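Local coordinates for minor capsid protein (Cafeteriavirus-dependent mavirus, PDB 6G42) that builds the penton of the mavirus capsid as a five-subunit assembly of a single jelly-roll protein, which probably closes the fivefold vertices of the shell, at residues Gly76-Arg80 with Ser81-Ile85; Ser220-Lys223 with Asn224-Ile227; Ser134-Lys137 with His138-Lys141; Ile144-Glu148 with Asn149-Gly153. All coordinates share one frame; numbering follows the deposited sequence.

Overall arrangement
All four contacts are local, each within one continuous stretch: two hairpin turns, a loop and a helix start. Interactions 1, 2 and 3 are surface contacts, and interaction 4 is partly buried. Interactions 1 and 3 close hairpins in two different sheets, each combining backbone bonds with a phenylalanine ring set obliquely against the returning chain. Interaction 4 begins on strand 141-145, which the hairpin turn of interaction 3 leads into, and continues into a threonine-capped helix start. Its far end meets interaction 1 through Arg80 and Gly153, the two centres 14 Å apart. Interaction 2 lies alone, about 29 Å or more from the others between nearest atoms; there a serine hydroxyl, not strand pairing, closes the loop.

Interaction 1. Residues Gly76-Arg80 with Ser81-Ile85; sequences GIFNR and STDEI
Asn79 N donates to Glu84 O over 3.1 Å with 151° at the hydrogen, and a C=O...N angle of 162° places the donor almost straight beyond the oxygen. The return bond, from Glu84 N to Asn79 O, is weak at 3.4 Å. Asp83 and Glu84 both face Asn79, which defines a G1 beta bulge; Asp83 adopts a left-handed backbone conformation and adds a CA-H...O contact of 3.2 Å from its CA to Asn79 O.

Phe78 packs against the returning chain. With its CG anti to the backbone N (chi1 -173°), the ring slants across the bulge, so that CZ lies 3.6 Å from Asp83 C and CD1 lies 3.6 Å from Glu84 O. The ring also meets Ile85, CD1 to CG1 at 4.1 Å, and its plane is steeply inclined to the Asp83 carboxylate. Asn79 and Glu84 occupy the other face, where Asn79 CB lies 3.5 Å from Thr82 OG1.

The turn ends the hairpin of strands 74-79 and 84-90. Strand 154-158 flanks strand 74-79 on its other edge, and Arg80 hydrogen-bonds through its backbone to Gly153 and through NH1 to Asn152 O, at the end of helix 148-153.

Interaction 2. Residues Ser220-Lys223 with Asn224-Ile227; sequences SISK and NTTI
The backbone from Ser220 to Ile227 folds back on itself without regular structure, bringing Ser220 CA to 6.0 Å from Thr226 CA. Ile221, Lys223 and Asn224 have right-handed helical phi/psi values, whereas Ser222 is extended.

Ser220 closes the loop. Its OG donates to Ile227 O over 2.8 Å, and a C=O...OG angle of 148° with a 31° tilt from the carbonyl plane shows that the hydroxyl approaches from somewhat above that plane. The OG reaches this carbonyl because it stands anti to the backbone N (chi1 -161°), while Ser220 CB packs 3.6 Å from Thr226 O. Ser222 OG sends a weak bond of 3.3 Å back to Ser220 OG, which is thereby both a donor and a weak acceptor.

The bond from Ser220 OG to a main-chain carbonyl ties the two limbs of a surface loop between the short strands 216-217 and 231-232 of the capsid protein. The two limbs make no backbone-to-backbone hydrogen bond with each other, so the serine bond is the polar link between them.

Thr225 turns its methyl toward Ser222: with OG1 anti to the backbone N, CG2 comes beside the Ser222 hydroxyl. At the apex, Lys223 and Asn224 touch a neighbouring molecule in the crystal, so the shape of the bend there may partly reflect lattice packing. On the outgoing limb, Thr226 and Ile227 pack on Phe37 of the second subunit, and Thr226 OG1 makes a weak hydrogen bond with Asp35 O of that subunit.

Interaction 3. Residues Ser134-Lys137 with His138-Lys141; sequences SFNK and HSKK
Asn136 and Lys141 close the turn through the backbone: Asn136 N donates to Lys141 O over 3.0 Å, with 157° at the hydrogen. The same asparagine accepts two weaker bonds. Asn136 O receives Lys140 N at 3.0 Å along a bent path, and Asn136 OD1 receives His138 N at 3.0 Å. The OD1 bond, running to the amide two residues ahead, has the pattern of an Asx turn, though a weak one. The other end of the Asn136 amide is held by Glu143, whose OE2 hydrogen-bonds with ND2.

Together these bonds shape the tight connection between strands 132-136 and 141-145, adjacent antiparallel strands of a three-stranded sheet. Lys140 takes a left-handed backbone conformation as the chain re-enters the ladder, and Lys141 N makes a weak bond of 3.3 Å with Ser139 OG.

Further out, the Asn136 and His138 side chains lie side by side and point the same way, their planes 43° apart. Phe135 holds CG anti to the backbone N (chi1 -180°), which carries its ring obliquely against the returning limb, with CE1 3.6 Å from Lys140 C and CZ 3.7 Å from Lys140 CA. The ring also meets Phe142 and rests on Tyr106 and Val107 of helix 106-120. Lys137, bent at its last torsion, reaches from the turn to a neighbouring copy, where NZ forms a salt bridge with Glu170 of the third subunit.

Interaction 4. Residues Ile144-Glu148 with Asn149-Gly153; sequences ITTTE and NFRNG
Thr147 O is approached by two donors of Arg151, both weakly: the side-chain NE at 3.2 Å (146° at the hydrogen) and the backbone N at 3.4 Å. The Arg151 chain, bent at chi3 (-90°), curls back over the start of the helix. Thr147 O thus sits at the edge of the guanidinium, near its plane, while Glu148 CA lies over one face, 3.8 Å from Arg151 CZ. The stronger partner of the guanidinium is Asp186, whose OD1 forms a salt bridge with NH2. The Glu148 carboxylate is not in contact with it: Glu148 OE1 and Arg151 NH2 are 5.5 Å apart.

Thr147 OG1 accepts from Phe150 N in a weak capping bond of 3.5 Å. That hydroxyl also has a weak bond with Asp129 OD1, and the other carboxylate oxygen, OD2, takes a weak one from Asn149 ND2. Arg151 N to Thr147 O is already the first bond of the helical i to i+4 pattern, which continues with Asn152 N to Glu148 O over 3.2 Å at 156° and Gly153 N to Asn149 O. Thr146 OG1 bonds weakly to Asp186 O, while its methyl, CG2, packs obliquely on the Phe150 ring, 3.9 Å from CD1.

Threonine at the N-cap, bonding to the amide three residues on, is a classic helix-start motif; here it opens the short helix 148-153 that carries the chain from strand 141-145 to strand 154-158.

Interaction 1. Residues Gly76-Arg80 with Ser81-Ile85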
loop_
_atom_site.group_PDB
_atom_site.type_symbol
_atom_site.label_atom_id
_atom_site.label_comp_id
_atom_site.label_asym_id
_atom_site.label_seq_id
_atom_site.Cartn_x
_atom_site.Cartn_y
_atom_site.Cartn_z
ATOM N N GLY C 76 -24.513 30.037 12.334
ATOM C CA GLY C 76 -24.791 31.277 13.059
ATOM C C GLY C 76 -23.710 32.315 12.854
ATOM O O GLY C 76 -22.674 32.033 12.252
ATOM N N ILE C 77 -23.963 33.527 13.343
ATOM C CA ILE C 77 -22.998 34.629 13.245
ATOM C C ILE C 77 -22.861 35.326 14.591
ATOM O O ILE C 77 -23.858 35.701 15.209
ATOM C CB ILE C 77 -23.385 35.641 12.151
ATOM C CG1 ILE C 77 -23.706 34.878 10.862
ATOM C CG2 ILE C 77 -22.260 36.654 11.944
ATOM C CD1 ILE C 77 -23.842 35.717 9.618
ATOM N N PHE C 78 -21.609 35.499 15.015
ATOM C CA PHE C 78 -21.252 36.041 16.324
ATOM C C PHE C 78 -20.473 37.334 16.118
ATOM O O PHE C 78 -19.410 37.327 15.493
ATOM C CB PHE C 78 -20.396 35.022 17.078
ATOM C CG PHE C 78 -20.099 35.394 18.504
ATOM C CD1 PHE C 78 -21.026 35.146 19.508
ATOM C CD2 PHE C 78 -18.877 35.966 18.851
ATOM C CE1 PHE C 78 -20.748 35.477 20.828
ATOM C CE2 PHE C 78 -18.593 36.299 20.169
ATOM C CZ PHE C 78 -19.529 36.053 21.160
ATOM N N ASN C 79 -21.014 38.436 16.630
ATOM C CA ASN C 79 -20.369 39.746 16.539
ATOM C C ASN C 79 -19.344 39.879 17.665
ATOM O O ASN C 79 -19.626 39.507 18.804
ATOM C CB ASN C 79 -21.418 40.861 16.639
ATOM C CG ASN C 79 -20.897 42.223 16.182
ATOM O OD1 ASN C 79 -19.789 42.351 15.657
ATOM N ND2 ASN C 79 -21.715 43.252 16.378
ATOM N N ARG C 80 -18.165 40.402 17.339
ATOM C CA ARG C 80 -17.103 40.606 18.334
ATOM C C ARG C 80 -17.350 41.837 19.196
ATOM O O ARG C 80 -17.242 41.760 20.422
ATOM C CB ARG C 80 -15.735 40.734 17.665
ATOM C CG ARG C 80 -15.075 39.409 17.327
ATOM C CD ARG C 80 -13.863 39.662 16.456
ATOM N NE ARG C 80 -12.858 38.606 16.486
ATOM C CZ ARG C 80 -11.700 38.656 15.827
ATOM N NH1 ARG C 80 -11.388 39.709 15.073
ATOM N NH2 ARG C 80 -10.840 37.649 15.915
ATOM N N SER C 81 -17.670 42.961 18.551
ATOM C CA SER C 81 -17.860 44.250 19.235
ATOM C C SER C 81 -18.911 44.179 20.348
ATOM O O SER C 81 -18.601 44.471 21.505
ATOM C CB SER C 81 -18.205 45.357 18.228
ATOM O OG SER C 81 -19.156 44.919 17.275
ATOM N N THR C 82 -20.133 43.775 20.001
ATOM C CA THR C 82 -21.197 43.563 21.003
ATOM C C THR C 82 -20.965 42.289 21.841
ATOM O O THR C 82 -21.438 42.199 22.977
ATOM C CB THR C 82 -22.612 43.515 20.371
ATOM O OG1 THR C 82 -22.715 42.407 19.472
ATOM C CG2 THR C 82 -22.924 44.808 19.623
ATOM N N ASP C 83 -20.246 41.322 21.260
ATOM C CA ASP C 83 -19.869 40.052 21.913
ATOM C C ASP C 83 -21.104 39.165 22.173
ATOM O O ASP C 83 -21.231 38.534 23.228
ATOM C CB ASP C 83 -19.052 40.313 23.196
ATOM C CG ASP C 83 -18.093 39.175 23.531
ATOM O OD1 ASP C 83 -17.292 38.785 22.656
ATOM O OD2 ASP C 83 -18.130 38.682 24.677
ATOM N N GLU C 84 -21.993 39.122 21.181
ATOM C CA GLU C 84 -23.291 38.445 21.282
ATOM C C GLU C 84 -23.631 37.702 19.986
ATOM O O GLU C 84 -23.108 38.024 18.915
ATOM C CB GLU C 84 -24.395 39.472 21.575
ATOM C CG GLU C 84 -24.368 40.078 22.974
ATOM C CD GLU C 84 -25.198 39.301 23.979
ATOM O OE1 GLU C 84 -25.087 38.058 24.021
ATOM O OE2 GLU C 84 -25.961 39.936 24.734
ATOM N N ILE C 85 -24.516 36.713 20.100
ATOM C CA ILE C 85 -25.041 35.978 18.944
ATOM C C ILE C 85 -26.025 36.891 18.210
ATOM O O ILE C 85 -26.945 37.432 18.823
ATOM C CB ILE C 85 -25.761 34.670 19.370
ATOM C CG1 ILE C 85 -24.781 33.704 20.051
ATOM C CG2 ILE C 85 -26.419 33.983 18.171
ATOM C CD1 ILE C 85 -25.449 32.646 20.909
#

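Interaction 2. Residues Ser220-Lys223 with Asn224-Ile227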
loop_
_atom_site.group_PDB
_atom_site.type_symbol
_atom_site.label_atom_id
_atom_site.label_comp_id
_atom_site.label_asym_id
_atom_site.label_seq_id
_atom_site.Cartn_x
_atom_site.Cartn_y
_atom_site.Cartn_z
ATOM N N SER C 220 -32.112 -6.326 19.298
ATOM C CA SER C 220 -33.554 -6.186 19.522
ATOM C C SER C 220 -34.218 -5.168 18.603
ATOM O O SER C 220 -33.663 -4.100 18.334
ATOM C CB SER C 220 -33.833 -5.814 20.983
ATOM O OG SER C 220 -35.177 -6.082 21.333
ATOM N N ILE C 221 -35.422 -5.518 18.148
ATOM C CA ILE C 221 -36.226 -4.677 17.259
ATOM C C ILE C 221 -36.864 -3.559 18.089
ATOM O O ILE C 221 -36.835 -2.392 17.696
ATOM C CB ILE C 221 -37.328 -5.500 16.530
ATOM C CG1 ILE C 221 -36.717 -6.671 15.736
ATOM C CG2 ILE C 221 -38.139 -4.617 15.582
ATOM C CD1 ILE C 221 -37.681 -7.808 15.458
ATOM N N SER C 222 -37.435 -3.937 19.234
ATOM C CA SER C 222 -38.127 -3.006 20.130
ATOM C C SER C 222 -37.163 -2.033 20.804
ATOM O O SER C 222 -36.077 -2.422 21.242
ATOM C CB SER C 222 -38.912 -3.777 21.199
ATOM O OG SER C 222 -38.081 -4.710 21.864
ATOM N N LYS C 223 -37.578 -0.769 20.879
ATOM C CA LYS C 223 -36.783 0.290 21.518
ATOM C C LYS C 223 -36.697 0.143 23.044
ATOM O O LYS C 223 -35.670 0.483 23.634
ATOM C CB LYS C 223 -37.332 1.682 21.151
ATOM C CG LYS C 223 -36.862 2.205 19.798
ATOM C CD LYS C 223 -35.460 2.794 19.885
ATOM C CE LYS C 223 -34.910 3.159 18.515
ATOM N NZ LYS C 223 -33.503 3.641 18.596
ATOM N N ASN C 224 -37.764 -0.358 23.669
ATOM C CA ASN C 224 -37.832 -0.467 25.135
ATOM C C ASN C 224 -36.867 -1.507 25.696
ATOM O O ASN C 224 -35.937 -1.158 26.428
ATOM C CB ASN C 224 -39.266 -0.770 25.613
ATOM C CG ASN C 224 -40.087 0.488 25.872
ATOM O OD1 ASN C 224 -40.767 0.587 26.894
ATOM N ND2 ASN C 224 -40.033 1.451 24.952
ATOM N N THR C 225 -37.088 -2.774 25.344
ATOM C CA THR C 225 -36.350 -3.896 25.955
ATOM C C THR C 225 -35.051 -4.244 25.205
ATOM O O THR C 225 -34.933 -4.002 23.999
ATOM C CB THR C 225 -37.251 -5.148 26.150
ATOM O OG1 THR C 225 -36.574 -6.101 26.977
ATOM C CG2 THR C 225 -37.660 -5.802 24.820
ATOM N N THR C 226 -34.088 -4.799 25.943
ATOM C CA THR C 226 -32.784 -5.203 25.392
ATOM C C THR C 226 -32.781 -6.646 24.857
ATOM O O THR C 226 -32.052 -6.943 23.908
ATOM C CB THR C 226 -31.625 -4.982 26.409
ATOM O OG1 THR C 226 -30.371 -4.981 25.721
ATOM C CG2 THR C 226 -31.571 -6.047 27.490
ATOM N N ILE C 227 -33.584 -7.526 25.468
ATOM C CA ILE C 227 -33.682 -8.946 25.063
ATOM C C ILE C 227 -34.117 -9.096 23.595
ATOM O O ILE C 227 -34.869 -8.262 23.083
ATOM C CB ILE C 227 -34.635 -9.750 25.996
ATOM C CG1 ILE C 227 -34.502 -11.265 25.755
ATOM C CG2 ILE C 227 -36.084 -9.307 25.829
ATOM C CD1 ILE C 227 -35.185 -12.126 26.801
#

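Interaction 3. Residues Ser134-Lys137 with His138-Lys141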
loop_
_atom_site.group_PDB
_atom_site.type_symbol
_atom_site.label_atom_id
_atom_site.label_comp_id
_atom_site.label_asym_id
_atom_site.label_seq_id
_atom_site.Cartn_x
_atom_site.Cartn_y
_atom_site.Cartn_z
ATOM N N SER C 134 -18.140 26.416 0.547
ATOM C CA SER C 134 -18.108 25.640 -0.702
ATOM C C SER C 134 -17.361 24.317 -0.553
ATOM O O SER C 134 -16.731 24.057 0.470
ATOM C CB SER C 134 -17.474 26.465 -1.829
ATOM O OG SER C 134 -16.074 26.616 -1.633
ATOM N N PHE C 135 -17.454 23.492 -1.595
ATOM C CA PHE C 135 -16.739 22.222 -1.685
ATOM C C PHE C 135 -15.734 22.277 -2.826
ATOM O O PHE C 135 -16.099 22.546 -3.966
ATOM C CB PHE C 135 -17.710 21.074 -1.938
ATOM C CG PHE C 135 -17.044 19.727 -2.042
ATOM C CD1 PHE C 135 -16.441 19.145 -0.929
ATOM C CD2 PHE C 135 -17.018 19.034 -3.254
ATOM C CE1 PHE C 135 -15.828 17.904 -1.023
ATOM C CE2 PHE C 135 -16.408 17.790 -3.354
ATOM C CZ PHE C 135 -15.812 17.223 -2.237
ATOM N N ASN C 136 -14.476 22.001 -2.510
ATOM C CA ASN C 136 -13.418 21.943 -3.505
ATOM C C ASN C 136 -13.385 20.553 -4.161
ATOM O O ASN C 136 -13.050 19.569 -3.505
ATOM C CB ASN C 136 -12.083 22.260 -2.830
ATOM C CG ASN C 136 -10.981 22.604 -3.820
ATOM O OD1 ASN C 136 -10.932 22.077 -4.932
ATOM N ND2 ASN C 136 -10.082 23.491 -3.412
ATOM N N LYS C 137 -13.729 20.488 -5.448
ATOM C CA LYS C 137 -13.659 19.243 -6.241
ATOM C C LYS C 137 -12.263 18.614 -6.266
ATOM O O LYS C 137 -12.123 17.392 -6.210
ATOM C CB LYS C 137 -14.054 19.504 -7.696
ATOM C CG LYS C 137 -15.507 19.850 -7.948
ATOM C CD LYS C 137 -15.708 20.152 -9.430
ATOM C CE LYS C 137 -17.166 20.379 -9.792
ATOM N NZ LYS C 137 -17.754 21.573 -9.118
ATOM N N HIS C 138 -11.247 19.465 -6.378
ATOM C CA HIS C 138 -9.852 19.043 -6.520
ATOM C C HIS C 138 -9.293 18.373 -5.260
ATOM O O HIS C 138 -8.630 17.345 -5.360
ATOM C CB HIS C 138 -8.992 20.260 -6.903
ATOM C CG HIS C 138 -7.548 19.946 -7.158
ATOM N ND1 HIS C 138 -7.086 19.495 -8.376
ATOM C CD2 HIS C 138 -6.460 20.051 -6.358
ATOM C CE1 HIS C 138 -5.777 19.321 -8.311
ATOM N NE2 HIS C 138 -5.373 19.651 -7.097
ATOM N N SER C 139 -9.559 18.958 -4.093
ATOM C CA SER C 139 -8.982 18.497 -2.816
ATOM C C SER C 139 -9.897 17.613 -1.953
ATOM O O SER C 139 -9.450 17.087 -0.933
ATOM C CB SER C 139 -8.555 19.704 -1.987
ATOM O OG SER C 139 -9.680 20.391 -1.479
ATOM N N LYS C 140 -11.163 17.471 -2.351
ATOM C CA LYS C 140 -12.206 16.788 -1.549
ATOM C C LYS C 140 -12.426 17.372 -0.128
ATOM O O LYS C 140 -12.905 16.681 0.778
ATOM C CB LYS C 140 -11.959 15.271 -1.504
ATOM C CG LYS C 140 -12.112 14.582 -2.857
ATOM C CD LYS C 140 -10.781 14.191 -3.476
ATOM C CE LYS C 140 -10.196 12.947 -2.817
ATOM N NZ LYS C 140 -8.913 12.524 -3.454
ATOM N N LYS C 141 -12.108 18.657 0.030
ATOM C CA LYS C 141 -12.203 19.373 1.302
ATOM C C LYS C 141 -13.087 20.591 1.122
ATOM O O LYS C 141 -13.060 21.230 0.069
ATOM C CB LYS C 141 -10.826 19.838 1.754
ATOM C CG LYS C 141 -9.889 18.718 2.161
ATOM C CD LYS C 141 -8.453 19.211 2.214
ATOM C CE LYS C 141 -7.543 18.199 2.887
ATOM N NZ LYS C 141 -6.178 18.753 3.088
#

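Interaction 4. Residues Ile144-Glu148 with Asn149-Gly153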
loop_
_atom_site.group_PDB
_atom_site.type_symbol
_atom_site.label_atom_id
_atom_site.label_comp_id
_atom_site.label_asym_id
_atom_site.label_seq_id
_atom_site.Cartn_x
_atom_site.Cartn_y
_atom_site.Cartn_z
ATOM N N ILE C 144 -13.969 27.773 3.305
ATOM C CA ILE C 144 -14.686 28.997 3.668
ATOM C C ILE C 144 -13.871 30.170 3.140
ATOM O O ILE C 144 -12.696 30.316 3.487
ATOM C CB ILE C 144 -14.888 29.120 5.196
ATOM C CG1 ILE C 144 -15.849 28.032 5.692
ATOM C CG2 ILE C 144 -15.452 30.486 5.575
ATOM C CD1 ILE C 144 -15.712 27.712 7.165
ATOM N N THR C 145 -14.503 30.987 2.298
ATOM C CA THR C 145 -13.888 32.195 1.736
ATOM C C THR C 145 -14.458 33.431 2.432
ATOM O O THR C 145 -15.670 33.527 2.642
ATOM C CB THR C 145 -14.111 32.280 0.216
ATOM O OG1 THR C 145 -13.564 31.111 -0.400
ATOM C CG2 THR C 145 -13.438 33.520 -0.381
ATOM N N THR C 146 -13.569 34.370 2.762
ATOM C CA THR C 146 -13.900 35.536 3.593
ATOM C C THR C 146 -13.037 36.751 3.251
ATOM O O THR C 146 -11.913 36.608 2.766
ATOM C CB THR C 146 -13.713 35.227 5.098
ATOM O OG1 THR C 146 -12.541 34.425 5.288
ATOM C CG2 THR C 146 -14.914 34.488 5.660
ATOM N N THR C 147 -13.580 37.942 3.510
ATOM C CA THR C 147 -12.826 39.203 3.425
ATOM C C THR C 147 -12.211 39.534 4.782
ATOM O O THR C 147 -12.634 39.001 5.815
ATOM C CB THR C 147 -13.708 40.390 2.995
ATOM O OG1 THR C 147 -14.755 40.592 3.955
ATOM C CG2 THR C 147 -14.316 40.149 1.612
ATOM N N GLU C 148 -11.219 40.422 4.766
ATOM C CA GLU C 148 -10.503 40.825 5.987
ATOM C C GLU C 148 -11.392 41.601 6.966
ATOM O O GLU C 148 -11.264 41.444 8.183
ATOM C CB GLU C 148 -9.253 41.645 5.638
ATOM C CG GLU C 148 -8.450 42.109 6.855
ATOM C CD GLU C 148 -6.981 42.393 6.563
ATOM O OE1 GLU C 148 -6.606 42.600 5.388
ATOM O OE2 GLU C 148 -6.191 42.414 7.528
ATOM N N ASN C 149 -12.284 42.430 6.428
ATOM C CA ASN C 149 -13.228 43.211 7.234
ATOM C C ASN C 149 -14.231 42.328 8.004
ATOM O O ASN C 149 -14.608 42.661 9.134
ATOM C CB ASN C 149 -13.962 44.220 6.337
ATOM C CG ASN C 149 -14.829 45.195 7.120
ATOM O OD1 ASN C 149 -14.522 45.548 8.259
ATOM N ND2 ASN C 149 -15.917 45.644 6.503
ATOM N N PHE C 150 -14.655 41.219 7.392
ATOM C CA PHE C 150 -15.537 40.241 8.047
ATOM C C PHE C 150 -14.850 39.567 9.236
ATOM O O PHE C 150 -15.449 39.432 10.303
ATOM C CB PHE C 150 -16.018 39.170 7.054
ATOM C CG PHE C 150 -16.943 38.144 7.668
ATOM C CD1 PHE C 150 -16.437 36.994 8.270
ATOM C CD2 PHE C 150 -18.319 38.331 7.658
ATOM C CE1 PHE C 150 -17.284 36.057 8.848
ATOM C CE2 PHE C 150 -19.170 37.392 8.231
ATOM C CZ PHE C 150 -18.652 36.255 8.828
ATOM N N ARG C 151 -13.608 39.135 9.034
ATOM C CA ARG C 151 -12.826 38.443 10.072
ATOM C C ARG C 151 -12.542 39.307 11.304
ATOM O O ARG C 151 -12.493 38.789 12.422
ATOM C CB ARG C 151 -11.508 37.930 9.489
ATOM C CG ARG C 151 -11.650 36.678 8.637
ATOM C CD ARG C 151 -10.350 36.361 7.912
ATOM N NE ARG C 151 -10.271 36.992 6.591
ATOM C CZ ARG C 151 -9.146 37.232 5.912
ATOM N NH1 ARG C 151 -7.952 36.921 6.412
ATOM N NH2 ARG C 151 -9.210 37.806 4.714
ATOM N N ASN C 152 -12.336 40.606 11.087
ATOM C CA ASN C 152 -12.194 41.573 12.184
ATOM C C ASN C 152 -13.516 41.778 12.928
ATOM O O ASN C 152 -13.532 41.865 14.157
ATOM C CB ASN C 152 -11.674 42.922 11.665
ATOM C CG ASN C 152 -10.227 42.854 11.190
ATOM O OD1 ASN C 152 -9.361 42.313 11.880
ATOM N ND2 ASN C 152 -9.956 43.412 10.013
ATOM N N GLY C 153 -14.614 41.847 12.175
ATOM C CA GLY C 153 -15.943 42.077 12.742
ATOM C C GLY C 153 -16.591 40.865 13.391
ATOM O O GLY C 153 -16.944 40.901 14.570
#